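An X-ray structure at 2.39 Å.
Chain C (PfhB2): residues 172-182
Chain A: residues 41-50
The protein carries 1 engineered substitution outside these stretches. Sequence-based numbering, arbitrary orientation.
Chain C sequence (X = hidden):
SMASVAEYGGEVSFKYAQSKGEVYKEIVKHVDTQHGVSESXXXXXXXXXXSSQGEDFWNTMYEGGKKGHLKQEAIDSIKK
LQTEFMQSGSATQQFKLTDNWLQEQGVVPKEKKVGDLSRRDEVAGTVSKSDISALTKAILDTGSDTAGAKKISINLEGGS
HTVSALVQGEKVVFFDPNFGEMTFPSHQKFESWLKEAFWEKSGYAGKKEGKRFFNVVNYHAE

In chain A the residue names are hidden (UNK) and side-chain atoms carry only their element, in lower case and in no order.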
# COMPACT_ATOMS: atom_id res chain seq x y z
N VAL C 172 -27.50 -14.14 2.34
CA VAL C 172 -26.10 -13.68 2.57
C VAL C 172 -26.14 -12.41 3.42
O VAL C 172 -26.77 -11.43 3.00
CB VAL C 172 -25.33 -13.45 1.26
CG1 VAL C 172 -23.86 -13.16 1.55
CG2 VAL C 172 -25.46 -14.62 0.31
N VAL C 173 -25.53 -12.45 4.60
CA VAL C 173 -25.30 -11.23 5.41
C VAL C 173 -23.81 -10.89 5.30
O VAL C 173 -23.00 -11.75 5.63
CB VAL C 173 -25.76 -11.41 6.86
CG1 VAL C 173 -25.62 -10.12 7.64
CG2 VAL C 173 -27.19 -11.90 6.93
N PHE C 174 -23.47 -9.69 4.82
CA PHE C 174 -22.08 -9.23 4.62
C PHE C 174 -21.82 -8.06 5.58
O PHE C 174 -22.67 -7.16 5.64
CB PHE C 174 -21.86 -8.83 3.17
CG PHE C 174 -20.46 -8.37 2.87
CD1 PHE C 174 -19.40 -9.25 2.93
CD2 PHE C 174 -20.21 -7.05 2.52
CE1 PHE C 174 -18.11 -8.82 2.65
CE2 PHE C 174 -18.92 -6.62 2.29
CZ PHE C 174 -17.88 -7.50 2.32
N PHE C 175 -20.73 -8.08 6.33
CA PHE C 175 -20.42 -7.03 7.33
C PHE C 175 -19.02 -6.50 7.07
O PHE C 175 -18.05 -7.29 7.05
CB PHE C 175 -20.59 -7.55 8.76
CG PHE C 175 -20.15 -6.55 9.80
CD1 PHE C 175 -20.93 -5.45 10.12
CD2 PHE C 175 -18.92 -6.69 10.44
CE1 PHE C 175 -20.50 -4.52 11.05
CE2 PHE C 175 -18.50 -5.76 11.38
CZ PHE C 175 -19.29 -4.68 11.69
N ASP C 176 -18.93 -5.19 6.87
CA ASP C 176 -17.66 -4.44 6.69
C ASP C 176 -17.59 -3.35 7.74
O ASP C 176 -18.31 -2.36 7.67
CB ASP C 176 -17.57 -3.89 5.27
CG ASP C 176 -16.23 -3.27 4.96
OD1 ASP C 176 -15.48 -2.98 5.92
OD2 ASP C 176 -15.92 -3.14 3.77
N PRO C 177 -16.73 -3.50 8.77
CA PRO C 177 -16.65 -2.53 9.86
C PRO C 177 -16.33 -1.10 9.39
O PRO C 177 -16.43 -0.21 10.21
CB PRO C 177 -15.50 -3.01 10.75
CG PRO C 177 -15.06 -4.35 10.22
CD PRO C 177 -15.82 -4.62 8.94
N ASN C 178 -15.94 -0.94 8.11
CA ASN C 178 -15.64 0.36 7.45
C ASN C 178 -16.94 1.00 6.92
O ASN C 178 -16.87 2.18 6.53
CB ASN C 178 -14.68 0.21 6.27
CG ASN C 178 -13.22 0.27 6.67
OD1 ASN C 178 -12.91 0.36 7.87
ND2 ASN C 178 -12.33 0.18 5.68
N PHE C 179 -18.04 0.24 6.81
CA PHE C 179 -19.31 0.72 6.19
C PHE C 179 -20.53 0.28 7.00
O PHE C 179 -21.33 1.15 7.37
CB PHE C 179 -19.41 0.25 4.74
CG PHE C 179 -18.32 0.78 3.85
CD1 PHE C 179 -18.34 2.08 3.40
CD2 PHE C 179 -17.29 -0.04 3.44
CE1 PHE C 179 -17.35 2.56 2.56
CE2 PHE C 179 -16.28 0.44 2.61
CZ PHE C 179 -16.30 1.75 2.18
N GLY C 180 -20.69 -1.02 7.25
CA GLY C 180 -21.80 -1.54 8.06
C GLY C 180 -22.23 -2.94 7.62
O GLY C 180 -21.38 -3.70 7.15
N GLU C 181 -23.51 -3.25 7.78
CA GLU C 181 -24.09 -4.58 7.54
C GLU C 181 -25.11 -4.49 6.41
O GLU C 181 -25.94 -3.59 6.38
CB GLU C 181 -24.69 -5.10 8.84
CG GLU C 181 -25.13 -6.54 8.76
CD GLU C 181 -25.86 -7.00 10.00
OE1 GLU C 181 -25.23 -7.05 11.06
OE2 GLU C 181 -27.06 -7.27 9.90
N MSE C 182 -24.99 -5.43 5.47
CA MSE C 182 -25.89 -5.55 4.34
C MSE C 182 -26.40 -6.99 4.23
O MSE C 182 -25.70 -7.94 4.58
CB MSE C 182 -25.13 -5.14 3.08
CG MSE C 182 -24.58 -3.74 3.10
SE MSE C 182 -22.73 -3.61 3.72
CE MSE C 182 -21.57 -3.35 2.21
N UNK A 41 -13.69 -6.19 15.58
CA UNK A 41 -15.14 -5.93 15.37
C UNK A 41 -15.77 -7.13 14.65
O UNK A 41 -16.84 -7.57 15.12
o UNK A 41 -14.84 -3.57 15.24
c UNK A 41 -15.44 -4.67 14.56
c UNK A 41 -16.93 -4.44 14.44
N UNK A 42 -15.13 -7.62 13.58
CA UNK A 42 -15.60 -8.81 12.83
C UNK A 42 -15.66 -10.03 13.77
O UNK A 42 -16.65 -10.77 13.70
s UNK A 42 -15.11 -7.88 10.26
c UNK A 42 -14.73 -9.05 11.60
N UNK A 43 -14.66 -10.23 14.63
CA UNK A 43 -14.67 -11.33 15.62
C UNK A 43 -15.92 -11.19 16.49
O UNK A 43 -16.63 -12.20 16.69
c UNK A 43 -13.42 -11.32 16.46
N UNK A 44 -16.20 -9.99 17.00
CA UNK A 44 -17.36 -9.76 17.90
C UNK A 44 -18.66 -10.02 17.14
O UNK A 44 -19.53 -10.74 17.70
c UNK A 44 -17.28 -8.37 18.52
c UNK A 44 -16.35 -8.26 19.69
n UNK A 44 -15.42 -8.06 21.67
n UNK A 44 -14.98 -8.16 19.54
c UNK A 44 -14.43 -8.05 20.74
c UNK A 44 -16.61 -8.17 21.02
N UNK A 45 -18.77 -9.50 15.92
CA UNK A 45 -19.93 -9.73 15.01
C UNK A 45 -20.14 -11.23 14.80
O UNK A 45 -21.29 -11.69 14.90
c UNK A 45 -22.83 -10.24 9.94
c UNK A 45 -21.87 -8.12 12.68
c UNK A 45 -21.03 -11.84 10.17
c UNK A 45 -19.69 -9.02 13.68
c UNK A 45 -20.85 -9.04 12.74
c UNK A 45 -22.19 -11.38 9.54
c UNK A 45 -20.48 -11.15 11.23
c UNK A 45 -21.11 -9.98 11.68
c UNK A 45 -22.28 -9.55 11.02
n UNK A 45 -22.73 -8.43 11.66
N UNK A 46 -19.07 -11.99 14.55
CA UNK A 46 -19.20 -13.45 14.30
C UNK A 46 -19.76 -14.13 15.55
O UNK A 46 -20.77 -14.85 15.42
c UNK A 46 -17.63 -13.57 12.35
c UNK A 46 -16.34 -14.01 11.77
c UNK A 46 -17.97 -15.58 13.80
c UNK A 46 -17.90 -14.07 13.77
N UNK A 47 -19.16 -13.87 16.72
CA UNK A 47 -19.58 -14.45 18.01
C UNK A 47 -21.04 -14.07 18.30
O UNK A 47 -21.76 -14.92 18.84
c UNK A 47 -18.69 -14.00 19.14
N UNK A 48 -21.46 -12.86 17.95
CA UNK A 48 -22.84 -12.38 18.20
C UNK A 48 -23.81 -13.17 17.31
O UNK A 48 -24.83 -13.61 17.83
o UNK A 48 -25.15 -10.24 17.33
c UNK A 48 -22.95 -10.86 18.01
n UNK A 48 -24.64 -9.97 19.49
c UNK A 48 -24.34 -10.33 18.25
N UNK A 49 -23.49 -13.39 16.04
CA UNK A 49 -24.41 -14.05 15.08
C UNK A 49 -24.52 -15.55 15.39
O UNK A 49 -25.61 -16.10 15.17
c UNK A 49 -23.93 -13.86 13.64
n UNK A 49 -26.78 -10.62 11.44
c UNK A 49 -26.14 -11.89 11.85
c UNK A 49 -25.39 -11.77 13.16
c UNK A 49 -24.01 -12.43 13.13
N UNK A 50 -23.45 -16.19 15.88
CA UNK A 50 -23.45 -17.65 16.21
C UNK A 50 -23.63 -17.87 17.73
O UNK A 50 -22.72 -18.42 18.38
c UNK A 50 -22.04 -18.03 14.17
c UNK A 50 -22.20 -18.35 15.64
c UNK A 50 -20.93 -18.02 16.41

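Position 41 opens the visible part of the helix. Its side chain is a first carbon carrying one oxygen and one carbon, and that terminal carbon lies 3.6 Å from CZ of C:Phe175, at the edge of the ring. A three-atom fork of this composition is threonine, A:Thr41. Its OG1 is hydrogen-bonded elsewhere in the structure, so the methyl can serve the aromatic neighbour without stranding the hydroxyl.

Position 42 has one carbon and then one sulfur. The sulfur lies 3.5 Å from CG of C:Pro177 and 4.0 Å from CD2 of C:Phe175, so it packs against both the proline and the ring edge. Sulfur directly after the first carbon means cysteine, A:Cys42. Its CA-to-CB bond points sideways, and an m rotamer places SG at the edge of the phenyl ring rather than over its face.

Position 43 carries a single carbon and makes no contact with this stretch of chain C: alanine, A:Ala43.

Position 44 has one carbon leading to a five-membered ring of three carbons and two nitrogens, out of reach of this stretch of chain C. The ring is the imidazole of histidine, A:His44, and both its nitrogens have hydrogen-bond partners outside the two stretches.

Position 45 is the centrepiece. One carbon leads to fused five- and six-membered rings holding eight carbons and one nitrogen. One face of this ring system lies over CB of C:Phe175; at its edge, a ring carbon meets CG1 of C:Val173 at 3.6 Å and the ring nitrogen lies 2.9 Å from OE1 of C:Glu181. The indole makes it tryptophan, A:Trp45. CE2 is 3.5 Å from CB of C:Phe175, while the phenyl ring forms an offset stack with the five-membered ring, centroids 4.2 Å apart and planes at 8°. The edge carbon is CZ2, and NE1 donates a nearly straight hydrogen bond to OE1 of C:Glu181.

Position 46 has four carbons, forked at the first, with one arm two carbons long, and no contact with this stretch of chain C: isoleucine, A:Ile46. Position 47 is again a lone carbon, also remote: alanine, A:Ala47.

Position 48 shows two carbons, the second bearing one oxygen and one nitrogen, partly exposed and without contact with this stretch of chain C. This short amide is asparagine, A:Asn48.

Position 49 runs four carbons in a row to a nitrogen, which lies 4.0 Å from CG1 of C:Val173 and 3.7 Å from OE2 of C:Glu181. The chain is lysine, A:Lys49, and the approach of its NZ to OE2 is a long salt bridge.

Position 50 has one carbon carrying two more and no contact with this stretch of chain C: valine, A:Val50, the first residue to leave helical phi/psi.

The rule is periodicity matched to periodicity. Strand alternation turns C:Val173 and C:Phe175 toward the helix and C:Phe174 away; C:Pro177 extends this face beyond the strand, while the helix answers with positions 41, 45 and 49, one turn apart. The two axes run nearly antiparallel, at 152°. Aromatic stacking packs the middle, and C:Glu181, on the neighbouring strand, satisfies the buried indole nitrogen while also pairing loosely with lysine.

Chain A (41-50) TCAHWIANKV
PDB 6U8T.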